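Local coordinates for protein fatty Acyl-Adenylate Ligase (Escherichia coli, PDB 3PBK) that belongs to the AMP-binding enzyme family of the ANL clan and carries 5'-O-[(S)-(dodecanoyloxy)(hydroxy)phosphoryl]adenosine in its ligand pocket, at residues V405-V410 against Y447-Y452; T133-L138 against V153-W158; F493-E498 against R559-Y564. All coordinates share one frame; numbering follows the deposited sequence.

Interaction 1 of 3, residues V405-V410 against Y447-Y452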
loop_
_atom_site.group_PDB
_atom_site.type_symbol
_atom_site.label_atom_id
_atom_site.label_comp_id
_atom_site.label_asym_id
_atom_site.label_seq_id
_atom_site.Cartn_x
_atom_site.Cartn_y
_atom_site.Cartn_z
ATOM N N VAL A 405 -21.274 9.277 -14.615
ATOM C CA VAL A 405 -21.913 10.448 -14.024
ATOM C C VAL A 405 -21.082 11.698 -14.279
ATOM O O VAL A 405 -19.955 11.610 -14.781
ATOM C CB VAL A 405 -22.130 10.272 -12.523
ATOM C CG1 VAL A 405 -23.032 9.063 -12.266
ATOM C CG2 VAL A 405 -20.799 10.100 -11.836
ATOM N N ALA A 406 -21.646 12.855 -13.938
ATOM C CA ALA A 406 -21.029 14.138 -14.275
ATOM C C ALA A 406 -19.943 14.527 -13.279
ATOM O O ALA A 406 -19.710 13.817 -12.315
ATOM C CB ALA A 406 -22.091 15.221 -14.364
ATOM N N GLU A 407 -19.269 15.644 -13.514
ATOM C CA GLU A 407 -18.349 16.161 -12.514
ATOM C C GLU A 407 -19.102 16.491 -11.248
ATOM O O GLU A 407 -20.266 16.902 -11.299
ATOM C CB GLU A 407 -17.633 17.411 -12.995
ATOM C CG GLU A 407 -16.382 17.108 -13.756
ATOM C CD GLU A 407 -15.502 18.324 -13.921
ATOM O OE1 GLU A 407 -15.968 19.459 -13.624
ATOM O OE2 GLU A 407 -14.339 18.127 -14.355
ATOM N N ARG A 408 -18.419 16.299 -10.120
ATOM C CA ARG A 408 -18.931 16.626 -8.792
ATOM C C ARG A 408 -19.920 15.582 -8.294
ATOM O O ARG A 408 -20.435 15.683 -7.190
ATOM C CB ARG A 408 -19.518 18.047 -8.736
ATOM C CG ARG A 408 -18.579 19.109 -9.289
ATOM C CD ARG A 408 -19.050 20.516 -9.003
ATOM N NE ARG A 408 -18.293 21.122 -7.906
ATOM C CZ ARG A 408 -17.428 22.129 -8.045
ATOM N NH1 ARG A 408 -17.207 22.666 -9.249
ATOM N NH2 ARG A 408 -16.785 22.607 -6.979
ATOM N N VAL A 409 -20.176 14.561 -9.101
ATOM C CA VAL A 409 -21.037 13.476 -8.658
ATOM C C VAL A 409 -20.201 12.324 -8.102
ATOM O O VAL A 409 -19.339 11.794 -8.796
ATOM C CB VAL A 409 -21.906 12.977 -9.797
ATOM C CG1 VAL A 409 -22.610 11.716 -9.382
ATOM C CG2 VAL A 409 -22.901 14.037 -10.162
ATOM N N VAL A 410 -20.431 11.947 -6.849
ATOM C CA VAL A 410 -19.646 10.879 -6.249
ATOM C C VAL A 410 -20.158 9.533 -6.728
ATOM O O VAL A 410 -21.367 9.343 -6.824
ATOM C CB VAL A 410 -19.708 10.933 -4.726
ATOM C CG1 VAL A 410 -18.935 9.776 -4.117
ATOM C CG2 VAL A 410 -19.167 12.267 -4.230
ATOM N N TYR A 447 -14.898 11.517 -7.134
ATOM C CA TYR A 447 -15.541 12.338 -8.145
ATOM C C TYR A 447 -14.438 13.067 -8.888
ATOM O O TYR A 447 -13.311 13.147 -8.385
ATOM C CB TYR A 447 -16.488 13.331 -7.480
ATOM C CG TYR A 447 -15.793 14.278 -6.522
ATOM C CD1 TYR A 447 -15.499 13.887 -5.221
ATOM C CD2 TYR A 447 -15.425 15.566 -6.918
ATOM C CE1 TYR A 447 -14.870 14.748 -4.339
ATOM C CE2 TYR A 447 -14.790 16.431 -6.039
ATOM C CZ TYR A 447 -14.517 16.009 -4.754
ATOM O OH TYR A 447 -13.890 16.845 -3.869
ATOM N N LEU A 448 -14.738 13.581 -10.078
ATOM C CA LEU A 448 -13.772 14.416 -10.791
ATOM C C LEU A 448 -14.106 15.899 -10.659
ATOM O O LEU A 448 -15.261 16.277 -10.484
ATOM C CB LEU A 448 -13.706 14.047 -12.276
ATOM C CG LEU A 448 -12.855 12.866 -12.762
ATOM C CD1 LEU A 448 -11.672 12.666 -11.850
ATOM C CD2 LEU A 448 -13.669 11.600 -12.867
ATOM N N LEU A 449 -13.086 16.739 -10.739
ATOM C CA LEU A 449 -13.297 18.161 -10.898
ATOM C C LEU A 449 -12.161 18.634 -11.767
ATOM O O LEU A 449 -11.001 18.468 -11.409
ATOM C CB LEU A 449 -13.246 18.882 -9.558
ATOM C CG LEU A 449 -14.367 19.893 -9.280
ATOM C CD1 LEU A 449 -13.885 20.987 -8.348
ATOM C CD2 LEU A 449 -14.889 20.481 -10.561
ATOM N N ASP A 450 -12.495 19.220 -12.912
ATOM C CA ASP A 450 -11.503 19.636 -13.900
ATOM C C ASP A 450 -10.497 18.526 -14.094
ATOM O O ASP A 450 -9.293 18.759 -14.107
ATOM C CB ASP A 450 -10.814 20.937 -13.489
ATOM C CG ASP A 450 -11.809 21.995 -13.018
ATOM O OD1 ASP A 450 -12.871 22.138 -13.681
ATOM O OD2 ASP A 450 -11.541 22.674 -11.986
ATOM N N GLY A 451 -11.009 17.305 -14.215
ATOM C CA GLY A 451 -10.201 16.169 -14.627
ATOM C C GLY A 451 -9.325 15.568 -13.554
ATOM O O GLY A 451 -8.650 14.559 -13.788
ATOM N N TYR A 452 -9.325 16.202 -12.386
ATOM C CA TYR A 452 -8.597 15.698 -11.240
ATOM C C TYR A 452 -9.483 14.763 -10.424
ATOM O O TYR A 452 -10.678 15.001 -10.273
ATOM C CB TYR A 452 -8.132 16.856 -10.367
ATOM C CG TYR A 452 -7.082 17.736 -11.002
ATOM C CD1 TYR A 452 -5.821 17.239 -11.322
ATOM C CD2 TYR A 452 -7.342 19.077 -11.256
ATOM C CE1 TYR A 452 -4.857 18.054 -11.893
ATOM C CE2 TYR A 452 -6.387 19.900 -11.829
ATOM C CZ TYR A 452 -5.150 19.387 -12.141
ATOM O OH TYR A 452 -4.217 20.222 -12.706
#
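One face of the Arg408 guanidinium lies against the isobutyl end of Leu449, whose CD1 stands 3.4 Å above the guanidinium plane and toward its rim. NE is turned to another partner, the carbonyl O of Ala370, with which it makes a hydrogen bond; the chain bends at chi3, and the planar group passes over the leucine. The Tyr447 ring is met obliquely by Val410, with CG2 4.1 Å from Tyr447 CD1, and by the backbone at Arg408 CA. Its OH bonds to Asn357 OD1, and the ring of Tyr454 lies nearly parallel to it.

The Glu407 carboxylate reaches the turn at Asp450 and Gly451. With CG anti to its own carbonyl carbon and the chain extended beyond, Glu407 runs past Leu448 O (3.6 Å from CG) and points OE2 at two consecutive amides. Both bonds are weak: Asp450 N lies 2.6 Å from Glu407 OE2 but at an N-H...O angle of only 116°, while Gly451 N is 3.4 Å from the same oxygen. Asp450 OD1 lies 4.1 Å from Glu407 OE1, a like-charged neighbour that may raise the proton affinity of either acid.

The firmer link is made by main chain: Arg408 N donates to Leu448 O over 3.2 Å at 147°, approaching nearly along the C=O axis (162°).

Both segments contain a turn. Ala406 to Val409 forms a type II turn, with Arg408 at its positive-phi position; Leu449 to Tyr452 forms a type I' turn, closed by reciprocal backbone bonds between Leu449 and Tyr452. The latter is the connection of a classic two-residue beta hairpin, here joining strands 444-449 and 452-458 of an antiparallel sheet.

Interaction 2 of 3, residues T133-L138 against V153-W158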
loop_
_atom_site.group_PDB
_atom_site.type_symbol
_atom_site.label_atom_id
_atom_site.label_comp_id
_atom_site.label_asym_id
_atom_site.label_seq_id
_atom_site.Cartn_x
_atom_site.Cartn_y
_atom_site.Cartn_z
ATOM N N THR A 133 12.292 -18.907 2.290
ATOM C CA THR A 133 12.191 -18.086 3.494
ATOM C C THR A 133 13.537 -17.918 4.175
ATOM O O THR A 133 14.472 -18.673 3.926
ATOM C CB THR A 133 11.252 -18.719 4.526
ATOM O OG1 THR A 133 11.096 -17.830 5.635
ATOM C CG2 THR A 133 11.840 -20.017 5.038
ATOM N N GLY A 134 13.623 -16.929 5.053
ATOM C CA GLY A 134 14.794 -16.756 5.889
ATOM C C GLY A 134 14.724 -17.658 7.106
ATOM O O GLY A 134 13.644 -18.105 7.501
ATOM N N ASP A 135 15.878 -17.924 7.707
ATOM C CA ASP A 135 15.956 -18.855 8.828
ATOM C C ASP A 135 14.959 -18.534 9.948
ATOM O O ASP A 135 14.328 -19.441 10.498
ATOM C CB ASP A 135 17.387 -18.919 9.372
ATOM C CG ASP A 135 18.336 -19.662 8.443
ATOM O OD1 ASP A 135 17.976 -20.761 7.951
ATOM O OD2 ASP A 135 19.453 -19.151 8.210
ATOM N N GLU A 136 14.817 -17.247 10.274
ATOM C CA GLU A 136 13.960 -16.808 11.378
ATOM C C GLU A 136 12.571 -17.425 11.318
ATOM O O GLU A 136 12.027 -17.867 12.331
ATOM C CB GLU A 136 13.828 -15.285 11.385
ATOM C CG GLU A 136 12.720 -14.772 12.298
ATOM C CD GLU A 136 12.958 -13.341 12.762
ATOM O OE1 GLU A 136 13.761 -12.621 12.118
ATOM O OE2 GLU A 136 12.341 -12.940 13.775
ATOM N N TRP A 137 12.008 -17.457 10.117
ATOM C CA TRP A 137 10.642 -17.920 9.922
ATOM C C TRP A 137 10.573 -19.382 9.479
ATOM O O TRP A 137 9.479 -19.945 9.347
ATOM C CB TRP A 137 9.933 -17.010 8.921
ATOM C CG TRP A 137 10.142 -15.567 9.244
ATOM C CD1 TRP A 137 10.957 -14.687 8.591
ATOM C CD2 TRP A 137 9.555 -14.839 10.326
ATOM N NE1 TRP A 137 10.904 -13.451 9.191
ATOM C CE2 TRP A 137 10.048 -13.517 10.260
ATOM C CE3 TRP A 137 8.657 -15.173 11.344
ATOM C CZ2 TRP A 137 9.671 -12.529 11.172
ATOM C CZ3 TRP A 137 8.283 -14.189 12.252
ATOM C CH2 TRP A 137 8.787 -12.882 12.155
ATOM N N LEU A 138 11.742 -19.990 9.267
ATOM C CA LEU A 138 11.834 -21.376 8.811
ATOM C C LEU A 138 11.002 -22.338 9.658
ATOM O O LEU A 138 10.165 -23.064 9.123
ATOM C CB LEU A 138 13.290 -21.827 8.754
ATOM C CG LEU A 138 13.604 -23.148 8.048
ATOM C CD1 LEU A 138 12.716 -23.378 6.830
ATOM C CD2 LEU A 138 15.066 -23.152 7.641
ATOM N N VAL A 153 10.106 -26.527 0.769
ATOM C CA VAL A 153 10.391 -25.420 1.664
ATOM C C VAL A 153 11.893 -25.211 1.717
ATOM O O VAL A 153 12.634 -26.055 2.209
ATOM C CB VAL A 153 9.855 -25.696 3.068
ATOM C CG1 VAL A 153 10.508 -24.765 4.086
ATOM C CG2 VAL A 153 8.329 -25.578 3.085
ATOM N N LEU A 154 12.348 -24.089 1.189
ATOM C CA LEU A 154 13.774 -23.823 1.131
ATOM C C LEU A 154 14.142 -22.630 1.995
ATOM O O LEU A 154 13.527 -21.570 1.880
ATOM C CB LEU A 154 14.199 -23.537 -0.307
ATOM C CG LEU A 154 14.155 -24.708 -1.291
ATOM C CD1 LEU A 154 12.770 -25.339 -1.376
ATOM C CD2 LEU A 154 14.609 -24.235 -2.654
ATOM N N SER A 155 15.137 -22.787 2.863
ATOM C CA SER A 155 15.724 -21.614 3.485
ATOM C C SER A 155 16.482 -20.895 2.376
ATOM O O SER A 155 16.715 -21.463 1.307
ATOM C CB SER A 155 16.652 -22.000 4.639
ATOM O OG SER A 155 17.904 -22.470 4.174
ATOM N N HIS A 156 16.849 -19.644 2.598
ATOM C CA HIS A 156 17.608 -18.940 1.576
ATOM C C HIS A 156 18.954 -19.615 1.381
ATOM O O HIS A 156 19.485 -19.645 0.274
ATOM C CB HIS A 156 17.786 -17.467 1.928
ATOM C CG HIS A 156 16.716 -16.582 1.371
ATOM N ND1 HIS A 156 15.545 -16.314 2.046
ATOM C CD2 HIS A 156 16.642 -15.905 0.201
ATOM C CE1 HIS A 156 14.795 -15.508 1.318
ATOM N NE2 HIS A 156 15.437 -15.242 0.194
ATOM N N ALA A 157 19.501 -20.164 2.463
ATOM C CA ALA A 157 20.779 -20.866 2.406
ATOM C C ALA A 157 20.678 -22.129 1.552
ATOM O O ALA A 157 21.465 -22.311 0.621
ATOM C CB ALA A 157 21.258 -21.201 3.798
ATOM N N TRP A 158 19.711 -22.996 1.863
ATOM C CA TRP A 158 19.481 -24.201 1.061
ATOM C C TRP A 158 19.240 -23.810 -0.401
ATOM O O TRP A 158 19.779 -24.425 -1.319
ATOM C CB TRP A 158 18.311 -25.043 1.599
ATOM C CG TRP A 158 18.314 -25.267 3.106
ATOM C CD1 TRP A 158 19.350 -25.030 3.975
ATOM C CD2 TRP A 158 17.233 -25.797 3.911
ATOM N NE1 TRP A 158 18.974 -25.353 5.265
ATOM C CE2 TRP A 158 17.687 -25.833 5.255
ATOM C CE3 TRP A 158 15.927 -26.236 3.627
ATOM C CZ2 TRP A 158 16.883 -26.290 6.312
ATOM C CZ3 TRP A 158 15.128 -26.693 4.682
ATOM C CH2 TRP A 158 15.612 -26.714 6.005
#
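Thr133 and Ser155 form a parallel beta bridge with CA atoms 5.0 Å apart, in which Thr133 N donates to Leu154 O (3.0 Å, 160°) and His156 N gives a weak, bent bond back to Thr133 O (2.9 Å, 121°). Their side chains leave the same face of the sheet. On that face Leu138, its CG anti to the backbone N, spreads its two methyls over residues 153-158. CD1 meets Val153 CG1 at 3.8 Å, while CD2 reaches Ser155 CB (3.6 Å) and, tip to tip, the indole of Trp158 at CZ2 (3.9 Å).

This is the closing pair of a beta-alpha-beta crossover: strand 130-133 leads into helix 138-144, which returns the chain to strand 152-155, the outermost strand of a four-stranded parallel sheet. Val141 of that helix also touches Thr133 and Val153.

Ser155 ends its strand and is the N-cap of helix 156-160. With OG in the crowded position between the backbone N and carbonyl carbon, it accepts an almost straight N-cap bond from Trp158 N (177°), and its CB lies over one face of the Trp158 ring, toward the rim. Across the contact, Gly134 N sits in the plane of the His156 ring at its edge, 3.6 Å from ND1. Gly134 O is gripped twice, by Trp137 N and by Thr133 OG1, the latter in the carbonyl plane on a lone pair.

Interaction 3 of 3, residues F493-E498 against R559-Y564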
loop_
_atom_site.group_PDB
_atom_site.type_symbol
_atom_site.label_atom_id
_atom_site.label_comp_id
_atom_site.label_asym_id
_atom_site.label_seq_id
_atom_site.Cartn_x
_atom_site.Cartn_y
_atom_site.Cartn_z
ATOM N N PHE A 493 -18.314 2.125 12.034
ATOM C CA PHE A 493 -19.116 1.388 11.070
ATOM C C PHE A 493 -20.549 1.289 11.571
ATOM O O PHE A 493 -20.839 1.603 12.731
ATOM C CB PHE A 493 -18.530 0.002 10.819
ATOM C CG PHE A 493 -18.436 -0.846 12.049
ATOM C CD1 PHE A 493 -17.303 -0.817 12.843
ATOM C CD2 PHE A 493 -19.481 -1.678 12.413
ATOM C CE1 PHE A 493 -17.217 -1.603 13.977
ATOM C CE2 PHE A 493 -19.401 -2.457 13.542
ATOM C CZ PHE A 493 -18.267 -2.421 14.325
ATOM N N VAL A 494 -21.448 0.867 10.693
ATOM C CA VAL A 494 -22.837 0.708 11.088
ATOM C C VAL A 494 -23.212 -0.767 11.161
ATOM O O VAL A 494 -22.941 -1.541 10.246
ATOM C CB VAL A 494 -23.806 1.477 10.163
ATOM C CG1 VAL A 494 -23.580 1.111 8.709
ATOM C CG2 VAL A 494 -25.238 1.220 10.571
ATOM N N THR A 495 -23.816 -1.148 12.280
ATOM C CA THR A 495 -24.234 -2.521 12.506
ATOM C C THR A 495 -25.403 -2.867 11.589
ATOM O O THR A 495 -26.027 -1.982 11.003
ATOM C CB THR A 495 -24.605 -2.738 13.982
ATOM O OG1 THR A 495 -24.381 -4.106 14.324
ATOM C CG2 THR A 495 -26.050 -2.366 14.258
ATOM N N ALA A 496 -25.693 -4.151 11.436
ATOM C CA ALA A 496 -26.779 -4.551 10.550
ATOM C C ALA A 496 -28.144 -4.174 11.126
ATOM O O ALA A 496 -29.144 -4.191 10.415
ATOM C CB ALA A 496 -26.707 -6.037 10.244
ATOM N N GLN A 497 -28.177 -3.833 12.414
ATOM C CA GLN A 497 -29.397 -3.338 13.066
ATOM C C GLN A 497 -29.498 -1.816 12.952
ATOM O O GLN A 497 -30.321 -1.177 13.622
ATOM C CB GLN A 497 -29.445 -3.758 14.542
ATOM C CG GLN A 497 -29.579 -5.268 14.776
ATOM C CD GLN A 497 -28.275 -6.028 14.563
ATOM O OE1 GLN A 497 -28.216 -6.954 13.756
ATOM N NE2 GLN A 497 -27.226 -5.641 15.295
ATOM N N GLU A 498 -28.641 -1.256 12.101
ATOM C CA GLU A 498 -28.567 0.180 11.861
ATOM C C GLU A 498 -28.108 1.018 13.063
ATOM O O GLU A 498 -28.398 2.210 13.129
ATOM C CB GLU A 498 -29.895 0.705 11.307
ATOM C CG GLU A 498 -30.070 0.485 9.805
ATOM C CD GLU A 498 -31.216 1.311 9.218
ATOM O OE1 GLU A 498 -30.986 2.010 8.200
ATOM O OE2 GLU A 498 -32.341 1.270 9.780
ATOM N N ARG A 559 -16.871 -8.980 12.511
ATOM C CA ARG A 559 -16.454 -9.482 13.813
ATOM C C ARG A 559 -17.499 -9.140 14.859
ATOM O O ARG A 559 -17.914 -9.994 15.647
ATOM C CB ARG A 559 -15.148 -8.829 14.235
ATOM C CG ARG A 559 -13.935 -9.681 14.078
ATOM C CD ARG A 559 -12.836 -9.143 14.964
ATOM N NE ARG A 559 -11.532 -9.586 14.496
ATOM C CZ ARG A 559 -10.759 -8.881 13.678
ATOM N NH1 ARG A 559 -11.157 -7.685 13.250
ATOM N NH2 ARG A 559 -9.586 -9.371 13.301
ATOM N N TYR A 560 -17.898 -7.868 14.864
ATOM C CA TYR A 560 -18.896 -7.353 15.790
ATOM C C TYR A 560 -20.259 -8.005 15.537
ATOM O O TYR A 560 -20.916 -8.453 16.476
ATOM C CB TYR A 560 -18.985 -5.826 15.666
ATOM C CG TYR A 560 -20.054 -5.180 16.529
ATOM C CD1 TYR A 560 -21.401 -5.247 16.173
ATOM C CD2 TYR A 560 -19.715 -4.493 17.693
ATOM C CE1 TYR A 560 -22.379 -4.663 16.955
ATOM C CE2 TYR A 560 -20.688 -3.900 18.481
ATOM C CZ TYR A 560 -22.022 -3.992 18.110
ATOM O OH TYR A 560 -23.002 -3.405 18.891
ATOM N N GLN A 561 -20.669 -8.060 14.268
ATOM C CA GLN A 561 -21.937 -8.677 13.861
ATOM C C GLN A 561 -22.044 -10.142 14.282
ATOM O O GLN A 561 -23.023 -10.550 14.909
ATOM C CB GLN A 561 -22.098 -8.597 12.343
ATOM C CG GLN A 561 -23.535 -8.656 11.884
ATOM C CD GLN A 561 -24.278 -7.392 12.254
ATOM O OE1 GLN A 561 -25.028 -7.361 13.238
ATOM N NE2 GLN A 561 -24.045 -6.322 11.487
ATOM N N LYS A 562 -21.044 -10.932 13.896
ATOM C CA LYS A 562 -20.924 -12.318 14.334
ATOM C C LYS A 562 -20.961 -12.425 15.866
ATOM O O LYS A 562 -21.660 -13.276 16.420
ATOM C CB LYS A 562 -19.652 -12.955 13.739
ATOM C CG LYS A 562 -18.757 -13.692 14.742
ATOM C CD LYS A 562 -17.302 -13.779 14.243
ATOM C CE LYS A 562 -16.280 -13.750 15.401
ATOM N NZ LYS A 562 -14.891 -13.405 14.941
ATOM N N ALA A 563 -20.225 -11.551 16.547
ATOM C CA ALA A 563 -20.219 -11.529 18.007
ATOM C C ALA A 563 -21.618 -11.313 18.594
ATOM O O ALA A 563 -22.057 -12.040 19.489
ATOM C CB ALA A 563 -19.271 -10.451 18.510
ATOM N N TYR A 564 -22.307 -10.301 18.082
ATOM C CA TYR A 564 -23.609 -9.883 18.597
ATOM C C TYR A 564 -24.701 -10.938 18.373
ATOM O O TYR A 564 -25.661 -11.018 19.145
ATOM C CB TYR A 564 -23.976 -8.522 17.984
ATOM C CG TYR A 564 -25.446 -8.152 17.942
ATOM C CD1 TYR A 564 -26.333 -8.812 17.088
ATOM C CD2 TYR A 564 -25.934 -7.097 18.709
ATOM C CE1 TYR A 564 -27.673 -8.456 17.033
ATOM C CE2 TYR A 564 -27.271 -6.729 18.658
ATOM C CZ TYR A 564 -28.137 -7.410 17.820
ATOM O OH TYR A 564 -29.469 -7.041 17.770
#
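Aromatic contact comes first. Phe493 directs its edge at the face of Tyr560 in an offset edge-to-face pair, with ring centroids 5.7 Å apart and planes inclined at 72°. The touching rim is CE2 and CZ, and Phe493 CZ also lies 3.7 Å from Tyr560 CB, so the phenyl tip rests at the root of the tyrosine rather than over the centre of its ring. Phe493 gets there with CG in the crowded position between its backbone N and carbonyl carbon, whereas Tyr560 has CG anti to the backbone N. Further along the same ring, Thr495 OG1 approaches Tyr560 CE1 obliquely at 3.4 Å.

These residues join the end of a strand to a helix that packs on a small mixed sheet. Strand 490-494 is an edge of this three-stranded sheet, and helix 553-564 packs against it, Tyr560 also touching Ile501 and Gln503 of the neighbouring strand. A type I turn from Thr495 to Glu498, closed by Glu498 N to Thr495 O (2.9 Å), lies in the hairpin connection to strand 500-505. Glu498 OE2 is held beyond the contact in a salt bridge to Arg466 NE.

An amide lying flat over a ring forms the second group. Gln497, bent at chi2, lays its carboxamide over one face of Tyr564 with the planes only 3° apart; Gln497 CD is 3.5 Å from Tyr564 CE1, and Gln497 CG is 3.5 Å from Tyr564 OH.

The remaining contacts are made by the carboxamide of Gln561. This side chain also bends at chi2 and reaches the turn, Gln561 CD coming within 3.4 Å of Ala496 CB. It meets the end of Gln497 tip to tip, the two amide planes almost perpendicular at 87°.

Along the chain the order is interaction 2, interaction 1, interaction 3, each closing before the next opens, and no two touch. Centres of interactions 1 and 2 are about 50 Å apart, on opposite sides of the chain's centre; the centre of interaction 3 is about 33 Å from that of interaction 1 and about 41 Å from that of interaction 2. Each belongs to a different sheet: the four-stranded parallel one, the antiparallel one containing 444-449, and the small mixed one. In interaction 1 the side chain of Tyr447 is about 11 Å from the bound ligand. The separation fits the ANL plan of a large N-terminal portion and a small C-terminal domain, which probably contains interaction 3.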